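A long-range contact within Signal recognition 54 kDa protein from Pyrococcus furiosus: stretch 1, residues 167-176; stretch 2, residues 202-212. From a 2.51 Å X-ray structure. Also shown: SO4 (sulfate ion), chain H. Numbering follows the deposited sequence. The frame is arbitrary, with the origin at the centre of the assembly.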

# COMPACT_ATOMS: atom_id res chain seq x y z
N ALA A 167 -14.17 -22.68 -40.38
CA ALA A 167 -14.46 -22.72 -38.95
C ALA A 167 -15.71 -23.52 -38.65
O ALA A 167 -15.71 -24.40 -37.79
CB ALA A 167 -14.57 -21.32 -38.40
N ILE A 168 -16.79 -23.19 -39.35
CA ILE A 168 -18.06 -23.92 -39.22
C ILE A 168 -17.93 -25.40 -39.67
O ILE A 168 -18.44 -26.31 -39.02
CB ILE A 168 -19.17 -23.23 -40.02
CG1 ILE A 168 -18.98 -21.72 -40.00
CG2 ILE A 168 -20.51 -23.59 -39.47
CD1 ILE A 168 -19.86 -21.01 -39.00
N LYS A 169 -17.24 -25.64 -40.78
CA LYS A 169 -17.00 -27.01 -41.17
C LYS A 169 -16.38 -27.75 -40.00
O LYS A 169 -16.84 -28.84 -39.62
CB LYS A 169 -16.08 -27.08 -42.38
CG LYS A 169 -16.77 -27.41 -43.70
CD LYS A 169 -15.71 -27.75 -44.76
CE LYS A 169 -14.54 -28.53 -44.16
NZ LYS A 169 -13.48 -28.91 -45.15
N LEU A 170 -15.33 -27.16 -39.43
CA LEU A 170 -14.53 -27.79 -38.38
C LEU A 170 -15.41 -28.15 -37.19
O LEU A 170 -15.36 -29.26 -36.68
CB LEU A 170 -13.44 -26.83 -37.91
CG LEU A 170 -12.02 -27.35 -37.95
CD1 LEU A 170 -11.14 -26.43 -37.13
CD2 LEU A 170 -11.94 -28.78 -37.46
N ALA A 171 -16.21 -27.19 -36.77
CA ALA A 171 -17.07 -27.38 -35.62
C ALA A 171 -18.10 -28.49 -35.83
O ALA A 171 -18.43 -29.23 -34.90
CB ALA A 171 -17.75 -26.04 -35.20
N LYS A 172 -18.60 -28.62 -37.06
CA LYS A 172 -19.55 -29.69 -37.37
C LYS A 172 -18.88 -31.06 -37.49
O LYS A 172 -19.37 -32.04 -36.93
CB LYS A 172 -20.36 -29.37 -38.63
N GLU A 173 -17.77 -31.15 -38.22
CA GLU A 173 -17.04 -32.42 -38.27
C GLU A 173 -16.71 -32.90 -36.85
O GLU A 173 -16.83 -34.09 -36.54
CB GLU A 173 -15.72 -32.28 -39.03
CG GLU A 173 -15.82 -31.75 -40.43
CD GLU A 173 -14.44 -31.44 -41.01
OE1 GLU A 173 -13.44 -32.05 -40.54
OE2 GLU A 173 -14.37 -30.59 -41.93
N GLY A 174 -16.28 -31.98 -36.00
CA GLY A 174 -15.87 -32.32 -34.66
C GLY A 174 -17.03 -32.86 -33.87
O GLY A 174 -16.95 -33.94 -33.27
N VAL A 175 -18.13 -32.13 -33.87
CA VAL A 175 -19.28 -32.52 -33.08
C VAL A 175 -19.76 -33.92 -33.50
O VAL A 175 -20.06 -34.77 -32.67
CB VAL A 175 -20.41 -31.48 -33.20
CG1 VAL A 175 -21.70 -32.00 -32.61
CG2 VAL A 175 -19.99 -30.19 -32.51
N ASP A 176 -19.80 -34.16 -34.81
CA ASP A 176 -20.27 -35.45 -35.32
C ASP A 176 -19.32 -36.57 -34.92
O ASP A 176 -19.75 -37.64 -34.49
CB ASP A 176 -20.48 -35.38 -36.83
CG ASP A 176 -21.64 -34.47 -37.21
OD1 ASP A 176 -22.49 -34.21 -36.32
OD2 ASP A 176 -21.71 -34.00 -38.37
S SO4 H . -30.08 -11.64 -37.21
O1 SO4 H . -30.76 -12.92 -37.28
O2 SO4 H . -30.27 -11.06 -35.88
O3 SO4 H . -28.65 -11.84 -37.49
O4 SO4 H . -30.65 -10.72 -38.21
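Stretch 2 202-212: EEMKQISNVIH

Stretch 2 packs on stretch 1 as helix against helix. All of stretch 1 is helical, with a complete ladder of i to i+4 backbone hydrogen bonds from A171 N to A167 O (3.0 Å) through D176 N to K172 O (3.0 Å). Residues 202-211 form the second helix, which enters from earlier in the chain; its I211 N to I207 O bond measures 3.0 Å. H212 then departs from helical geometry with a positive phi of 63°, although its N still bonds to S208 O at 3.0 Å.

The N-to-C directions of the two helices differ by 31°, so they run roughly parallel, with a signed crossing angle of -31° and a closest axial approach of 9.8 Å. The register follows from the nearest CA atoms: I168 CA lies 5.6 Å from I207 CA, and K172 CA lies 6.3 Å from I211 CA. Each pair is one helical step of four residues from the other, as expected when both chains advance in the same direction.

At the start of stretch 1, A167 CB points toward the partner helix but comes no nearer than 5.1 Å, to I207 CD1, outside contact range. I168 provides the main contact and has the largest covered area, 97 Å². Its CA-to-CB bond points sideways, yet chi1 is in the m well (-35°) and the end of the side chain comes nearer the other helix. I168 CD1 reaches I207 CG1 at 3.4 Å and Q206 CB at 3.9 Å, while I168 CG2 meets V210 CG2 at 3.5 Å. The side chain thus spans Q206, I207 and V210.

K169 points away, and L170 is out of reach, so both leave the interface. The NZ of K169 instead forms a long salt bridge within its own helix, 3.7 Å to E173 OE2.

A171 returns to the contact with CB pointing toward the partner. Its small side chain faces two isoleucines one turn apart: A171 CB is 4.0 Å from I207 CG2 and 4.3 Å from I211 CG2. The backbone is also approached here, with A171 O 4.2 Å from I211 CG2. K172 is modelled only to CB, which lies 4.4 Å from V210 CG1; its backbone N is 4.4 Å from I211 CG2. Nothing can be inferred about the absent end of this lysine.

E173 and G174 make no contact. V175 closes the interface: its CB points toward stretch 2, chi1 is t (169°), and V175 CG2 lies 4.5 Å from I211 CD1. D176 is again out of reach.

The contact buries 354 Å², both sides summed. No hydrogen bond crosses it among the modelled atoms, so the evidence is for packing that is chiefly apolar. K205, on stretch 2 but out of reach of stretch 1, binds the sulfate ion through its NZ, 3.2 Å from SO4 O2.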

# COMPACT_ATOMS: atom_id res chain seq x y z
N GLU A 202 -21.51 -12.25 -35.30
CA GLU A 202 -22.06 -12.86 -36.52
C GLU A 202 -21.55 -14.30 -36.70
O GLU A 202 -22.33 -15.22 -36.97
CB GLU A 202 -21.72 -12.00 -37.74
CG GLU A 202 -22.52 -12.34 -39.00
CD GLU A 202 -24.03 -12.18 -38.81
OE1 GLU A 202 -24.47 -11.32 -38.00
OE2 GLU A 202 -24.79 -12.92 -39.48
N GLU A 203 -20.26 -14.50 -36.51
CA GLU A 203 -19.69 -15.83 -36.58
C GLU A 203 -20.26 -16.76 -35.51
O GLU A 203 -20.33 -17.97 -35.72
CB GLU A 203 -18.16 -15.80 -36.50
N MET A 204 -20.67 -16.22 -34.37
CA MET A 204 -21.26 -17.11 -33.37
C MET A 204 -22.70 -17.46 -33.74
O MET A 204 -23.13 -18.59 -33.52
CB MET A 204 -21.17 -16.57 -31.94
CG MET A 204 -22.24 -15.58 -31.59
SD MET A 204 -22.94 -15.90 -29.98
CE MET A 204 -24.34 -16.93 -30.42
N LYS A 205 -23.43 -16.50 -34.32
CA LYS A 205 -24.80 -16.77 -34.75
C LYS A 205 -24.79 -17.87 -35.81
O LYS A 205 -25.58 -18.82 -35.73
CB LYS A 205 -25.51 -15.50 -35.24
CG LYS A 205 -25.60 -14.43 -34.17
CD LYS A 205 -26.84 -13.54 -34.29
CE LYS A 205 -26.53 -12.26 -35.05
NZ LYS A 205 -27.38 -11.11 -34.58
N GLN A 206 -23.85 -17.78 -36.75
CA GLN A 206 -23.69 -18.82 -37.77
C GLN A 206 -23.32 -20.18 -37.23
O GLN A 206 -24.03 -21.14 -37.52
CB GLN A 206 -22.72 -18.37 -38.84
CG GLN A 206 -23.28 -17.21 -39.63
CD GLN A 206 -22.28 -16.60 -40.59
OE1 GLN A 206 -21.17 -17.09 -40.76
NE2 GLN A 206 -22.68 -15.50 -41.21
N ILE A 207 -22.24 -20.29 -36.45
CA ILE A 207 -21.86 -21.57 -35.82
C ILE A 207 -22.95 -22.15 -34.93
O ILE A 207 -23.13 -23.36 -34.87
CB ILE A 207 -20.59 -21.47 -34.94
CG1 ILE A 207 -19.47 -20.76 -35.68
CG2 ILE A 207 -20.11 -22.85 -34.53
CD1 ILE A 207 -18.20 -20.65 -34.88
N SER A 208 -23.67 -21.29 -34.22
CA SER A 208 -24.76 -21.75 -33.37
C SER A 208 -25.94 -22.31 -34.19
O SER A 208 -26.65 -23.23 -33.74
CB SER A 208 -25.24 -20.60 -32.46
OG SER A 208 -26.40 -20.95 -31.71
N ASN A 209 -26.16 -21.76 -35.38
CA ASN A 209 -27.27 -22.22 -36.20
C ASN A 209 -26.94 -23.59 -36.78
O ASN A 209 -27.77 -24.49 -36.84
CB ASN A 209 -27.56 -21.21 -37.30
CG ASN A 209 -28.25 -19.94 -36.78
OD1 ASN A 209 -28.21 -18.89 -37.42
ND2 ASN A 209 -28.89 -20.05 -35.61
N VAL A 210 -25.71 -23.74 -37.19
CA VAL A 210 -25.24 -25.00 -37.71
C VAL A 210 -25.18 -26.14 -36.68
O VAL A 210 -25.63 -27.24 -36.98
CB VAL A 210 -23.88 -24.83 -38.37
CG1 VAL A 210 -23.33 -26.19 -38.77
CG2 VAL A 210 -24.00 -23.88 -39.57
N ILE A 211 -24.64 -25.91 -35.48
CA ILE A 211 -24.45 -27.03 -34.54
C ILE A 211 -25.57 -27.19 -33.53
O ILE A 211 -25.72 -28.26 -32.95
CB ILE A 211 -23.06 -27.05 -33.81
CG1 ILE A 211 -23.03 -26.05 -32.66
CG2 ILE A 211 -21.91 -26.83 -34.78
CD1 ILE A 211 -21.78 -26.17 -31.81
N HIS A 212 -26.34 -26.14 -33.30
CA HIS A 212 -27.54 -26.23 -32.48
C HIS A 212 -27.19 -26.60 -31.05
O HIS A 212 -27.69 -27.60 -30.52
CB HIS A 212 -28.48 -27.29 -33.07
CG HIS A 212 -29.88 -26.81 -33.28
ND1 HIS A 212 -30.24 -25.99 -34.33
CD2 HIS A 212 -31.02 -27.04 -32.58
CE1 HIS A 212 -31.53 -25.73 -34.26
NE2 HIS A 212 -32.03 -26.35 -33.21